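PDB 3FMC: putative succinylglutamate desuccinylase / aspartoacylase from Shewanella amazonensis, which probably acts as a zinc-dependent hydrolase of the carboxypeptidase-like aspartoacylase family. Local coordinates for residues C178-C183 with Y198-P203; K281-F286 with T363-L368; R102-H107 with R153-L158; Q18-P23 with A75-I80. All blocks are in the same frame, centred on the assembly; numbering follows the deposited sequence.

Interaction 1. Residues C178-C183 with Y198-P203; sequences CKHLYC and YTLLIP
Leu181 and Cys183 turn both their N-H and C=O groups to strand 198-202, and four backbone hydrogen bonds result. Leu181 N donates to Tyr198 O at 2.9 Å, and Leu200 N reaches Leu181 O at a short 2.6 Å. Cys183 N then bonds to Leu200 O, and Ile202 N to Cys183 O. A CA-H...O contact from Thr199 CA to Leu181 O, 3.2 Å long, adds to the ladder. His180 and Tyr182 bond the other way, to Glu242 and Thr240 of strand 237-243. This is a regular parallel pairing, with the strand directions 20° apart, in the mixed central β-structure of the catalytic domain, which belongs to the zinc exopeptidase clan.

Apolar contacts line both faces. On one, Tyr182 and Leu200 lie side by side, and Leu200 CD1 approaches the ring obliquely, 3.3 Å from Tyr182 CE2. Ile202 CG2 meets the ring at its edge, in plane, 3.7 Å from Tyr182 CD2. On the other face Thr199, a β-branched residue at ease in an extended chain, puts CG2 anti to its backbone N, 3.6 Å from Cys183 CB. Its OG1 lies beside Leu181 CD2.

A sulfur-aromatic contact marks the start: Cys178 SG is 5.4 Å from the Tyr198 ring centroid, approaching obliquely.

Among polar side chains, His180 has CG between its backbone N and carbonyl carbon (chi1 60°), and ND1 donates in the ring plane to Cys178 O, 3.1 Å away. Lys179 leads away from the pair to salt bridges with Glu256, Asp257 and Asp253.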
loop_
_atom_site.group_PDB
_atom_site.type_symbol
_atom_site.label_atom_id
_atom_site.label_comp_id
_atom_site.label_asym_id
_atom_site.label_seq_id
_atom_site.Cartn_x
_atom_site.Cartn_y
_atom_site.Cartn_z
ATOM N N CYS C 178 20.165 -12.111 11.393
ATOM C CA CYS C 178 21.184 -12.115 12.430
ATOM C C CYS C 178 21.933 -10.797 12.306
ATOM O O CYS C 178 21.696 -10.001 11.394
ATOM C CB CYS C 178 22.141 -13.332 12.290
ATOM S SG CYS C 178 23.210 -13.314 10.940
ATOM N N LYS C 179 22.801 -10.519 13.279
ATOM C CA LYS C 179 23.642 -9.315 13.235
ATOM C C LYS C 179 24.789 -9.568 12.238
ATOM O O LYS C 179 25.467 -10.603 12.261
ATOM C CB LYS C 179 24.225 -9.002 14.632
ATOM C CG LYS C 179 23.184 -8.869 15.675
ATOM C CD LYS C 179 23.760 -8.427 17.014
ATOM C CE LYS C 179 22.693 -8.377 18.048
ATOM N NZ LYS C 179 23.243 -7.952 19.351
ATOM N N HIS C 180 24.984 -8.613 11.360
ATOM C CA HIS C 180 26.010 -8.654 10.356
ATOM C C HIS C 180 26.541 -7.258 10.070
ATOM O O HIS C 180 25.942 -6.247 10.439
ATOM C CB HIS C 180 25.620 -9.454 9.090
ATOM C CG HIS C 180 24.409 -8.948 8.358
ATOM N ND1 HIS C 180 23.125 -9.081 8.856
ATOM C CD2 HIS C 180 24.286 -8.412 7.130
ATOM C CE1 HIS C 180 22.273 -8.610 7.963
ATOM N NE2 HIS C 180 22.956 -8.192 6.912
ATOM N N LEU C 181 27.667 -7.220 9.408
ATOM C CA LEU C 181 28.382 -5.980 9.142
ATOM C C LEU C 181 28.892 -5.891 7.739
ATOM O O LEU C 181 29.395 -6.892 7.187
ATOM C CB LEU C 181 29.587 -5.915 10.067
ATOM C CG LEU C 181 30.623 -4.784 10.022
ATOM C CD1 LEU C 181 30.053 -3.415 10.497
ATOM C CD2 LEU C 181 31.910 -5.136 10.867
ATOM N N TYR C 182 28.709 -4.722 7.146
ATOM C CA TYR C 182 29.352 -4.376 5.896
ATOM C C TYR C 182 30.593 -3.524 6.249
ATOM O O TYR C 182 30.522 -2.484 6.984
ATOM C CB TYR C 182 28.461 -3.634 4.933
ATOM C CG TYR C 182 27.295 -4.433 4.388
ATOM C CD1 TYR C 182 26.121 -4.591 5.106
ATOM C CD2 TYR C 182 27.369 -5.007 3.130
ATOM C CE1 TYR C 182 25.048 -5.313 4.590
ATOM C CE2 TYR C 182 26.364 -5.736 2.639
ATOM C CZ TYR C 182 25.188 -5.890 3.332
ATOM O OH TYR C 182 24.163 -6.610 2.751
ATOM N N CYS C 183 31.713 -3.960 5.695
ATOM C CA CYS C 183 33.026 -3.396 5.987
ATOM C C CYS C 183 33.802 -3.331 4.684
ATOM O O CYS C 183 33.898 -4.345 3.981
ATOM C CB CYS C 183 33.750 -4.291 6.977
ATOM S SG CYS C 183 35.334 -3.577 7.551
ATOM N N TYR C 198 29.264 -11.954 11.673
ATOM C CA TYR C 198 29.400 -12.099 10.211
ATOM C C TYR C 198 29.606 -10.786 9.504
ATOM O O TYR C 198 28.822 -9.845 9.672
ATOM C CB TYR C 198 28.164 -12.845 9.670
ATOM C CG TYR C 198 28.107 -14.287 10.169
ATOM C CD1 TYR C 198 28.973 -15.245 9.638
ATOM C CD2 TYR C 198 27.286 -14.668 11.205
ATOM C CE1 TYR C 198 28.989 -16.539 10.113
ATOM C CE2 TYR C 198 27.281 -15.993 11.660
ATOM C CZ TYR C 198 28.151 -16.905 11.106
ATOM O OH TYR C 198 28.182 -18.232 11.522
ATOM N N THR C 199 30.653 -10.715 8.695
ATOM C CA THR C 199 31.004 -9.486 8.005
ATOM C C THR C 199 31.123 -9.695 6.480
ATOM O O THR C 199 31.733 -10.647 6.017
ATOM C CB THR C 199 32.341 -8.896 8.541
ATOM O OG1 THR C 199 32.276 -8.663 10.012
ATOM C CG2 THR C 199 32.713 -7.631 7.772
ATOM N N LEU C 200 30.529 -8.774 5.727
ATOM C CA LEU C 200 30.643 -8.709 4.271
ATOM C C LEU C 200 31.706 -7.671 3.958
ATOM O O LEU C 200 31.584 -6.503 4.359
ATOM C CB LEU C 200 29.310 -8.285 3.626
ATOM C CG LEU C 200 28.208 -9.339 3.727
ATOM C CD1 LEU C 200 26.817 -8.836 3.573
ATOM C CD2 LEU C 200 28.517 -10.458 2.718
ATOM N N LEU C 201 32.784 -8.106 3.308
ATOM C CA LEU C 201 33.866 -7.226 2.854
ATOM C C LEU C 201 33.516 -6.702 1.474
ATOM O O LEU C 201 33.318 -7.472 0.510
ATOM C CB LEU C 201 35.209 -7.974 2.874
ATOM C CG LEU C 201 35.695 -8.498 4.232
ATOM C CD1 LEU C 201 36.906 -9.413 4.085
ATOM C CD2 LEU C 201 35.998 -7.340 5.182
ATOM N N ILE C 202 33.436 -5.370 1.361
ATOM C CA ILE C 202 32.902 -4.730 0.162
ATOM C C ILE C 202 33.947 -3.902 -0.574
ATOM O O ILE C 202 34.841 -3.302 0.045
ATOM C CB ILE C 202 31.568 -3.932 0.487
ATOM C CG1 ILE C 202 31.825 -2.630 1.258
ATOM C CG2 ILE C 202 30.536 -4.817 1.249
ATOM C CD1 ILE C 202 30.525 -1.794 1.392
ATOM N N PRO C 203 33.853 -3.866 -1.910
ATOM C CA PRO C 203 34.849 -3.210 -2.737
ATOM C C PRO C 203 34.622 -1.723 -2.944
ATOM O O PRO C 203 33.623 -1.162 -2.476
ATOM C CB PRO C 203 34.687 -3.912 -4.073
ATOM C CG PRO C 203 33.228 -4.219 -4.147
ATOM C CD PRO C 203 32.804 -4.504 -2.728
#

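Interaction 2. Residues K281-F286 with T363-L368; sequences KRYGCF and TKVFEL
Gly284 and Phe366 form the hydrogen-bonded pair of a short antiparallel ladder by which the C-terminal tail returns to strand 283-286, itself joined on its other side to strand 198-202. Gly284 N donates to Phe366 O at 2.8 Å, Phe366 N answers to Gly284 O, and Leu368 N bonds to Arg282 O.

Glu367, exposed and polar at its tip, uses its carbon chain for packing. CB lies 3.9 Å from Tyr283 CE1. CG, anti to the backbone N (chi1 180°), passes 3.6 Å from Arg282 O. The extended chain then crosses Lys281 obliquely, and OE2 comes within 3.0 Å of Lys281 CD. The charged ends do not meet, Lys281 NZ being 4.9 Å from Glu367 OE2, so attraction between them is probably modest. A water that accepts from Arg282 N also lies within hydrogen-bonding distance of Glu367 OE2.

Because Gly284 has no side chain, Leu368 can lie close over the backbone, with CG 3.7 Å from Gly284 N. The C-terminal carboxylate forms a salt bridge with Arg188. One face of the Phe366 ring is turned to Gly284, whose O sits 3.5 Å above its plane, displaced toward the rim.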
loop_
_atom_site.group_PDB
_atom_site.type_symbol
_atom_site.label_atom_id
_atom_site.label_comp_id
_atom_site.label_asym_id
_atom_site.label_seq_id
_atom_site.Cartn_x
_atom_site.Cartn_y
_atom_site.Cartn_z
ATOM N N LYS C 281 33.954 -15.685 17.854
ATOM C CA LYS C 281 34.488 -16.025 16.518
ATOM C C LYS C 281 33.858 -15.032 15.556
ATOM O O LYS C 281 32.689 -14.665 15.727
ATOM C CB LYS C 281 34.115 -17.442 16.086
ATOM C CG LYS C 281 34.827 -18.548 16.834
ATOM C CD LYS C 281 36.205 -18.816 16.269
ATOM C CE LYS C 281 36.717 -20.155 16.768
ATOM N NZ LYS C 281 36.501 -20.297 18.243
ATOM N N ARG C 282 34.668 -14.572 14.615
ATOM C CA ARG C 282 34.244 -13.583 13.639
ATOM C C ARG C 282 34.548 -14.083 12.273
ATOM O O ARG C 282 35.717 -14.371 11.927
ATOM C CB ARG C 282 34.922 -12.241 13.895
ATOM C CG ARG C 282 34.377 -11.553 15.146
ATOM C CD ARG C 282 35.169 -10.251 15.434
ATOM N NE ARG C 282 34.591 -9.531 16.563
ATOM C CZ ARG C 282 34.981 -9.692 17.837
ATOM N NH1 ARG C 282 35.949 -10.539 18.133
ATOM N NH2 ARG C 282 34.383 -9.029 18.815
ATOM N N TYR C 283 33.498 -14.122 11.442
ATOM C CA TYR C 283 33.639 -14.644 10.102
ATOM C C TYR C 283 33.341 -13.595 9.060
ATOM O O TYR C 283 32.677 -12.603 9.349
ATOM C CB TYR C 283 32.683 -15.816 9.889
ATOM C CG TYR C 283 32.954 -16.946 10.846
ATOM C CD1 TYR C 283 33.922 -17.914 10.570
ATOM C CD2 TYR C 283 32.273 -17.024 12.018
ATOM C CE1 TYR C 283 34.174 -18.939 11.476
ATOM C CE2 TYR C 283 32.513 -18.034 12.907
ATOM C CZ TYR C 283 33.449 -18.982 12.626
ATOM O OH TYR C 283 33.670 -19.934 13.600
ATOM N N GLY C 284 33.835 -13.822 7.846
ATOM C CA GLY C 284 33.592 -12.905 6.738
ATOM C C GLY C 284 33.469 -13.608 5.412
ATOM O O GLY C 284 33.633 -14.832 5.321
ATOM N N CYS C 285 33.045 -12.843 4.413
ATOM C CA CYS C 285 33.056 -13.295 3.035
ATOM C C CYS C 285 33.098 -12.048 2.175
ATOM O O CYS C 285 32.720 -10.958 2.638
ATOM C CB CYS C 285 31.919 -14.250 2.699
ATOM S SG CYS C 285 30.395 -13.550 2.131
ATOM N N PHE C 286 33.638 -12.165 0.970
ATOM C CA PHE C 286 33.648 -11.063 0.056
ATOM C C PHE C 286 32.218 -10.933 -0.495
ATOM O O PHE C 286 31.531 -11.935 -0.704
ATOM C CB PHE C 286 34.667 -11.262 -1.054
ATOM C CG PHE C 286 36.063 -11.137 -0.555
ATOM C CD1 PHE C 286 36.624 -9.900 -0.403
ATOM C CD2 PHE C 286 36.771 -12.246 -0.135
ATOM C CE1 PHE C 286 37.897 -9.759 0.098
ATOM C CE2 PHE C 286 38.049 -12.100 0.358
ATOM C CZ PHE C 286 38.603 -10.846 0.471
ATOM N N THR C 363 28.325 -17.329 1.359
ATOM C CA THR C 363 28.991 -18.528 0.927
ATOM C C THR C 363 30.513 -18.232 0.918
ATOM O O THR C 363 30.963 -17.054 0.978
ATOM C CB THR C 363 28.538 -18.962 -0.489
ATOM O OG1 THR C 363 28.979 -18.004 -1.460
ATOM C CG2 THR C 363 27.013 -19.124 -0.522
ATOM N N LYS C 364 31.304 -19.306 0.837
ATOM C CA LYS C 364 32.789 -19.169 0.800
ATOM C C LYS C 364 33.252 -18.312 2.008
ATOM O O LYS C 364 34.115 -17.429 1.910
ATOM C CB LYS C 364 33.245 -18.622 -0.533
ATOM C CG LYS C 364 32.828 -19.567 -1.705
ATOM C CD LYS C 364 33.051 -18.873 -3.027
ATOM C CE LYS C 364 32.891 -19.811 -4.229
ATOM N NZ LYS C 364 31.798 -20.756 -3.969
ATOM N N VAL C 365 32.694 -18.663 3.146
ATOM C CA VAL C 365 32.943 -17.970 4.402
ATOM C C VAL C 365 34.259 -18.403 5.032
ATOM O O VAL C 365 34.642 -19.578 4.962
ATOM C CB VAL C 365 31.769 -18.216 5.366
ATOM C CG1 VAL C 365 32.077 -17.665 6.755
ATOM C CG2 VAL C 365 30.452 -17.606 4.773
ATOM N N PHE C 366 34.967 -17.457 5.641
ATOM C CA PHE C 366 36.193 -17.789 6.336
ATOM C C PHE C 366 36.301 -17.023 7.621
ATOM O O PHE C 366 35.649 -15.996 7.801
ATOM C CB PHE C 366 37.366 -17.474 5.444
ATOM C CG PHE C 366 37.398 -16.086 4.984
ATOM C CD1 PHE C 366 38.151 -15.119 5.669
ATOM C CD2 PHE C 366 36.751 -15.709 3.792
ATOM C CE1 PHE C 366 38.214 -13.800 5.176
ATOM C CE2 PHE C 366 36.803 -14.373 3.313
ATOM C CZ PHE C 366 37.547 -13.434 4.016
ATOM N N GLU C 367 37.109 -17.529 8.546
ATOM C CA GLU C 367 37.304 -16.831 9.815
ATOM C C GLU C 367 38.186 -15.599 9.567
ATOM O O GLU C 367 39.192 -15.643 8.835
ATOM C CB GLU C 367 37.890 -17.758 10.886
ATOM C CG GLU C 367 38.103 -17.048 12.198
ATOM C CD GLU C 367 38.407 -18.012 13.332
ATOM O OE1 GLU C 367 38.733 -19.193 13.043
ATOM O OE2 GLU C 367 38.274 -17.592 14.497
ATOM N N LEU C 368 37.777 -14.468 10.120
ATOM C CA LEU C 368 38.536 -13.236 9.890
ATOM C C LEU C 368 39.747 -13.245 10.802
ATOM O O LEU C 368 39.663 -13.761 11.904
ATOM C CB LEU C 368 37.688 -11.983 10.145
ATOM C CG LEU C 368 36.582 -11.679 9.111
ATOM C CD1 LEU C 368 35.809 -10.475 9.622
ATOM C CD2 LEU C 368 37.109 -11.464 7.698
ATOM O OXT LEU C 368 40.789 -12.722 10.449
HETATM O O HOH W 1 37.758 -14.752 14.426
HETATM O O HOH W 2 34.431 -15.025 0.492
#

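Interaction 3. Residues R102-H107 with R153-L158. With SO4 (sulfate ion), chain K.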
loop_
_atom_site.group_PDB
_atom_site.type_symbol
_atom_site.label_atom_id
_atom_site.label_comp_id
_atom_site.label_asym_id
_atom_site.label_seq_id
_atom_site.Cartn_x
_atom_site.Cartn_y
_atom_site.Cartn_z
ATOM N N ARG C 102 19.308 4.120 -1.737
ATOM C CA ARG C 102 19.884 4.122 -3.073
ATOM C C ARG C 102 19.909 5.565 -3.596
ATOM O O ARG C 102 20.205 5.789 -4.753
ATOM C CB ARG C 102 19.099 3.240 -4.024
ATOM C CG ARG C 102 19.231 1.784 -3.693
ATOM C CD ARG C 102 20.666 1.267 -3.749
ATOM N NE ARG C 102 20.591 -0.157 -3.434
ATOM C CZ ARG C 102 20.581 -0.662 -2.194
ATOM N NH1 ARG C 102 20.808 0.097 -1.134
ATOM N NH2 ARG C 102 20.413 -1.971 -2.035
ATOM N N GLU C 103 19.612 6.531 -2.726
ATOM C CA GLU C 103 19.538 7.949 -3.122
ATOM C C GLU C 103 20.755 8.821 -2.817
ATOM O O GLU C 103 20.744 10.038 -3.018
ATOM C CB GLU C 103 18.298 8.537 -2.466
ATOM C CG GLU C 103 16.997 8.130 -3.145
ATOM C CD GLU C 103 16.674 8.953 -4.367
ATOM O OE1 GLU C 103 17.606 9.516 -5.026
ATOM O OE2 GLU C 103 15.465 9.055 -4.650
ATOM N N TYR C 104 21.843 8.220 -2.358
ATOM C CA TYR C 104 23.022 9.059 -2.029
ATOM C C TYR C 104 23.718 9.553 -3.294
ATOM O O TYR C 104 23.495 9.040 -4.387
ATOM C CB TYR C 104 23.959 8.351 -1.021
ATOM C CG TYR C 104 23.327 8.180 0.367
ATOM C CD1 TYR C 104 23.458 9.155 1.342
ATOM C CD2 TYR C 104 22.566 7.069 0.691
ATOM C CE1 TYR C 104 22.896 9.046 2.558
ATOM C CE2 TYR C 104 21.980 6.945 1.925
ATOM C CZ TYR C 104 22.128 7.944 2.873
ATOM O OH TYR C 104 21.569 7.750 4.122
ATOM N N LEU C 105 24.590 10.533 -3.124
ATOM C CA LEU C 105 25.233 11.231 -4.212
ATOM C C LEU C 105 26.608 10.686 -4.524
ATOM O O LEU C 105 27.450 10.641 -3.631
ATOM C CB LEU C 105 25.377 12.701 -3.804
ATOM C CG LEU C 105 26.046 13.666 -4.797
ATOM C CD1 LEU C 105 25.431 13.561 -6.195
ATOM C CD2 LEU C 105 26.026 15.103 -4.229
ATOM N N ASP C 106 26.790 10.202 -5.756
ATOM C CA ASP C 106 28.089 9.737 -6.275
ATOM C C ASP C 106 28.720 10.979 -6.825
ATOM O O ASP C 106 28.188 11.599 -7.754
ATOM C CB ASP C 106 27.885 8.747 -7.402
ATOM C CG ASP C 106 29.170 7.972 -7.820
ATOM O OD1 ASP C 106 30.209 8.007 -7.144
ATOM O OD2 ASP C 106 29.098 7.264 -8.848
ATOM N N HIS C 107 29.847 11.375 -6.255
ATOM C CA HIS C 107 30.523 12.555 -6.754
ATOM C C HIS C 107 31.119 12.269 -8.134
ATOM O O HIS C 107 31.918 11.372 -8.322
ATOM C CB HIS C 107 31.528 13.080 -5.748
ATOM C CG HIS C 107 30.886 13.525 -4.463
ATOM N ND1 HIS C 107 30.159 14.695 -4.355
ATOM C CD2 HIS C 107 30.889 12.970 -3.228
ATOM C CE1 HIS C 107 29.745 14.836 -3.104
ATOM N NE2 HIS C 107 30.172 13.800 -2.403
ATOM N N ARG C 153 16.899 14.544 -1.547
ATOM C CA ARG C 153 17.093 15.658 -0.639
ATOM C C ARG C 153 17.468 15.097 0.733
ATOM O O ARG C 153 18.354 15.601 1.399
ATOM C CB ARG C 153 15.861 16.530 -0.548
ATOM C CG ARG C 153 15.921 17.593 0.516
ATOM C CD ARG C 153 14.743 18.575 0.428
ATOM N NE ARG C 153 14.963 19.334 -0.774
ATOM C CZ ARG C 153 15.727 20.407 -0.850
ATOM N NH1 ARG C 153 16.312 20.917 0.228
ATOM N NH2 ARG C 153 15.910 20.967 -2.030
ATOM N N LEU C 154 16.778 14.057 1.172
ATOM C CA LEU C 154 17.115 13.480 2.468
ATOM C C LEU C 154 18.525 12.944 2.496
ATOM O O LEU C 154 19.308 13.282 3.394
ATOM C CB LEU C 154 16.148 12.349 2.820
ATOM C CG LEU C 154 16.448 11.469 4.038
ATOM C CD1 LEU C 154 16.363 12.233 5.356
ATOM C CD2 LEU C 154 15.568 10.177 4.067
ATOM N N ALA C 155 18.843 12.097 1.529
ATOM C CA ALA C 155 20.131 11.433 1.485
ATOM C C ALA C 155 21.294 12.400 1.409
ATOM O O ALA C 155 22.302 12.220 2.112
ATOM C CB ALA C 155 20.186 10.451 0.344
ATOM N N VAL C 156 21.154 13.425 0.571
ATOM C CA VAL C 156 22.208 14.410 0.374
ATOM C C VAL C 156 22.398 15.257 1.653
ATOM O O VAL C 156 23.528 15.587 2.002
ATOM C CB VAL C 156 22.005 15.252 -0.934
ATOM C CG1 VAL C 156 23.041 16.343 -1.021
ATOM C CG2 VAL C 156 22.050 14.358 -2.173
ATOM N N THR C 157 21.315 15.519 2.395
ATOM C CA THR C 157 21.397 16.258 3.675
ATOM C C THR C 157 22.161 15.418 4.717
ATOM O O THR C 157 23.081 15.930 5.398
ATOM C CB THR C 157 19.999 16.694 4.182
ATOM O OG1 THR C 157 19.373 17.499 3.155
ATOM C CG2 THR C 157 20.067 17.415 5.529
ATOM N N LEU C 158 21.818 14.124 4.813
ATOM C CA LEU C 158 22.553 13.197 5.698
ATOM C C LEU C 158 24.011 13.088 5.301
ATOM O O LEU C 158 24.900 13.140 6.149
ATOM C CB LEU C 158 21.918 11.801 5.633
ATOM C CG LEU C 158 20.479 11.698 6.184
ATOM C CD1 LEU C 158 19.835 10.346 5.896
ATOM C CD2 LEU C 158 20.471 11.984 7.653
HETATM S S SO4 K . 19.937 -2.156 1.621
HETATM O O1 SO4 K . 19.526 -0.810 1.164
HETATM O O2 SO4 K . 19.835 -3.087 0.500
HETATM O O3 SO4 K . 19.149 -2.704 2.767
HETATM O O4 SO4 K . 21.328 -2.044 2.096
#
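In the catalytic domain, the loop residues Glu103, Tyr104 and Leu105 pack against Ala155, Val156 and Leu158 of helix 150-163. The central interaction is CH-pi: Ala155 CB lies over the middle of the Tyr104 ring, 3.7 Å from its centroid and 13° off the normal. A methyl suits this place, letting the ring come flat onto the helix, where Tyr104 CE1 is also 3.3 Å from Ala155 O. Tyr104 CG, anti to the carbonyl carbon (chi1 -67°), is 3.9 Å from Ala155 CB, which also touches Glu103 O at 3.4 Å. One turn on, Leu158 CB lies at the ring edge, and its CD1 reaches Tyr104 OH at 3.6 Å. Leu105 meets the helix more lightly, CB against Val156 CG2.

Outside the two segments, His152 and Gln159 of helix 150-163 bond to Glu103 O and Leu105 N, Thr149 OG1 to Glu103 OE2, and Gln39 NE2 to Tyr104 OH, so the buried hydroxyl is satisfied.

Arg102 turns away from the helix to a sulfate, probably from the crystallisation liquor. NH1 donates to SO4 O1 and NH2 to SO4 O2, each at 2.8 Å, the second bond being the straighter (163° at hydrogen). Arg91, Asn99 and Asn101 bind the same ion. The arrangement recalls the Asn-Arg pair that holds a substrate carboxylate in zinc carboxypeptidases, and the sulfate may mark a comparable anion pocket. Chemistry thus divides along the loop: apolar packing lays the Tyr104 ring on the helix while Gln39 holds its hydroxyl, and the adjacent Arg102 offers two N-H donors to an anion.

Interaction 4. Residues Q18-P23 with A75-I80; sequences QPLSLP and ANPLGI
The backbone from Leu20 to Leu22 runs almost opposite to that from Ala75 to Leu78, their directions differing by 165°, with Leu22 CA and Ala75 CA the nearest CA pair at 5.7 Å. Side chains fill the gap. Leu20, with CG anti to its carbonyl carbon (chi1 -71°), divides its two methyls: CD1 touches Leu78 CB and CD2 touches Pro77 CG, both at 3.9 Å. The two methyls thus share the first two residues of helix 77-80. Leu22 sends CD2 against Pro77 CD at 3.5 Å, and the same methyl comes within a tight 3.1 Å of Ala75 O, a buried carbonyl with no polar partner in the model. Pro77 also rests its CG on Ser21 O, 3.6 Å away.

Strand 4-13, the antiparallel neighbour of 19-27, touches both leucines through Val11. Ala16 of a neighbouring subunit packs on Pro77.

Proline suits the first turn of a helix, where a backbone N-H has no acceptor within the helix. The residue before it, Asn76, is the N-cap: its OD1 accepts a weak bond from Gly79 N at 3.3 Å, while ND2 donates to Val42 O. The arrangement is that of a short, asparagine-capped helix whose first turn packs on a β-strand.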
loop_
_atom_site.group_PDB
_atom_site.type_symbol
_atom_site.label_atom_id
_atom_site.label_comp_id
_atom_site.label_asym_id
_atom_site.label_seq_id
_atom_site.Cartn_x
_atom_site.Cartn_y
_atom_site.Cartn_z
ATOM N N GLN C 18 3.495 20.267 7.245
ATOM C CA GLN C 18 4.444 19.943 8.285
ATOM C C GLN C 18 5.877 19.704 7.752
ATOM O O GLN C 18 6.081 19.021 6.724
ATOM C CB GLN C 18 3.934 18.726 9.055
ATOM C CG GLN C 18 2.477 18.905 9.627
ATOM C CD GLN C 18 1.284 18.582 8.637
ATOM O OE1 GLN C 18 1.475 17.982 7.575
ATOM N NE2 GLN C 18 0.055 19.001 9.021
ATOM N N PRO C 19 6.891 20.301 8.432
ATOM C CA PRO C 19 8.242 20.058 8.000
ATOM C C PRO C 19 8.686 18.649 8.421
ATOM O O PRO C 19 8.091 18.056 9.325
ATOM C CB PRO C 19 9.052 21.110 8.783
ATOM C CG PRO C 19 8.340 21.277 9.999
ATOM C CD PRO C 19 6.855 21.177 9.616
ATOM N N LEU C 20 9.629 18.096 7.659
ATOM C CA LEU C 20 10.275 16.813 7.970
ATOM C C LEU C 20 11.644 17.246 8.530
ATOM O O LEU C 20 12.365 17.979 7.871
ATOM C CB LEU C 20 10.419 15.923 6.719
ATOM C CG LEU C 20 9.099 15.298 6.151
ATOM C CD1 LEU C 20 9.323 14.672 4.771
ATOM C CD2 LEU C 20 8.471 14.286 7.155
ATOM N N SER C 21 11.929 16.854 9.769
ATOM C CA SER C 21 13.169 17.177 10.429
ATOM C C SER C 21 13.708 16.010 11.245
ATOM O O SER C 21 12.952 15.070 11.620
ATOM C CB SER C 21 13.086 18.446 11.256
ATOM O OG SER C 21 12.165 18.274 12.284
ATOM N N LEU C 22 15.035 16.093 11.486
ATOM C CA LEU C 22 15.805 15.063 12.175
ATOM C C LEU C 22 16.395 15.696 13.443
ATOM O O LEU C 22 16.842 16.837 13.396
ATOM C CB LEU C 22 17.015 14.624 11.311
ATOM C CG LEU C 22 16.871 14.280 9.834
ATOM C CD1 LEU C 22 18.113 13.702 9.239
ATOM C CD2 LEU C 22 15.692 13.328 9.668
ATOM N N PRO C 23 16.466 14.927 14.534
ATOM C CA PRO C 23 17.164 15.367 15.744
ATOM C C PRO C 23 18.634 14.945 15.601
ATOM O O PRO C 23 18.905 13.796 15.257
ATOM C CB PRO C 23 16.484 14.567 16.860
ATOM C CG PRO C 23 16.022 13.329 16.220
ATOM C CD PRO C 23 15.885 13.586 14.715
ATOM N N ALA C 75 16.247 8.993 11.420
ATOM C CA ALA C 75 16.834 9.762 10.310
ATOM C C ALA C 75 15.934 9.944 9.065
ATOM O O ALA C 75 16.296 10.689 8.171
ATOM C CB ALA C 75 18.223 9.208 9.888
ATOM N N ASN C 76 14.774 9.301 9.046
ATOM C CA ASN C 76 13.852 9.399 7.905
ATOM C C ASN C 76 12.405 9.385 8.373
ATOM O O ASN C 76 11.707 8.380 8.235
ATOM C CB ASN C 76 14.142 8.257 6.944
ATOM C CG ASN C 76 13.248 8.285 5.698
ATOM O OD1 ASN C 76 12.585 9.290 5.421
ATOM N ND2 ASN C 76 13.258 7.203 4.940
ATOM N N PRO C 77 11.918 10.527 8.900
ATOM C CA PRO C 77 10.555 10.495 9.423
ATOM C C PRO C 77 9.467 10.108 8.389
ATOM O O PRO C 77 8.490 9.442 8.745
ATOM C CB PRO C 77 10.361 11.918 10.014
ATOM C CG PRO C 77 11.385 12.751 9.314
ATOM C CD PRO C 77 12.558 11.855 9.093
ATOM N N LEU C 78 9.666 10.448 7.112
ATOM C CA LEU C 78 8.663 10.133 6.085
ATOM C C LEU C 78 8.534 8.606 5.977
ATOM O O LEU C 78 7.437 8.064 5.905
ATOM C CB LEU C 78 9.044 10.773 4.743
ATOM C CG LEU C 78 8.031 10.681 3.600
ATOM C CD1 LEU C 78 6.682 11.121 3.952
ATOM C CD2 LEU C 78 8.539 11.523 2.409
ATOM N N GLY C 79 9.651 7.897 6.021
ATOM C CA GLY C 79 9.612 6.426 5.939
ATOM C C GLY C 79 9.202 5.781 7.253
ATOM O O GLY C 79 8.465 4.779 7.294
ATOM N N ILE C 80 9.708 6.334 8.358
ATOM C CA ILE C 80 9.406 5.831 9.692
ATOM C C ILE C 80 7.910 5.871 9.998
ATOM O O ILE C 80 7.368 4.944 10.586
ATOM C CB ILE C 80 10.124 6.673 10.767
ATOM C CG1 ILE C 80 11.621 6.400 10.695
ATOM C CG2 ILE C 80 9.596 6.325 12.192
ATOM C CD1 ILE C 80 12.485 7.489 11.373
#

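Overall arrangement
Interactions 1 and 2 adjoin: strand 198-202 pairs with 178-183 on one side and with 283-286 on the other, and Thr199 N is 2.8 Å from Tyr283 O, a probable hydrogen bond. Both rest on backbone ladders, but interaction 1 is parallel and buried, whereas interaction 2 is antiparallel, only partly buried, and has water and the carbon chains of charged residues at its exposed edge. Interactions 3 and 4 are buried side-chain packings of loop or strand on helix. They meet where Leu158 CD2 lies 3.3 Å from Leu22 CD1, and Leu154 also touches Ala75 and Asn76. Interactions 2 and 4 lie on opposite sides of the chain's centre, their own centres about 36 Å apart.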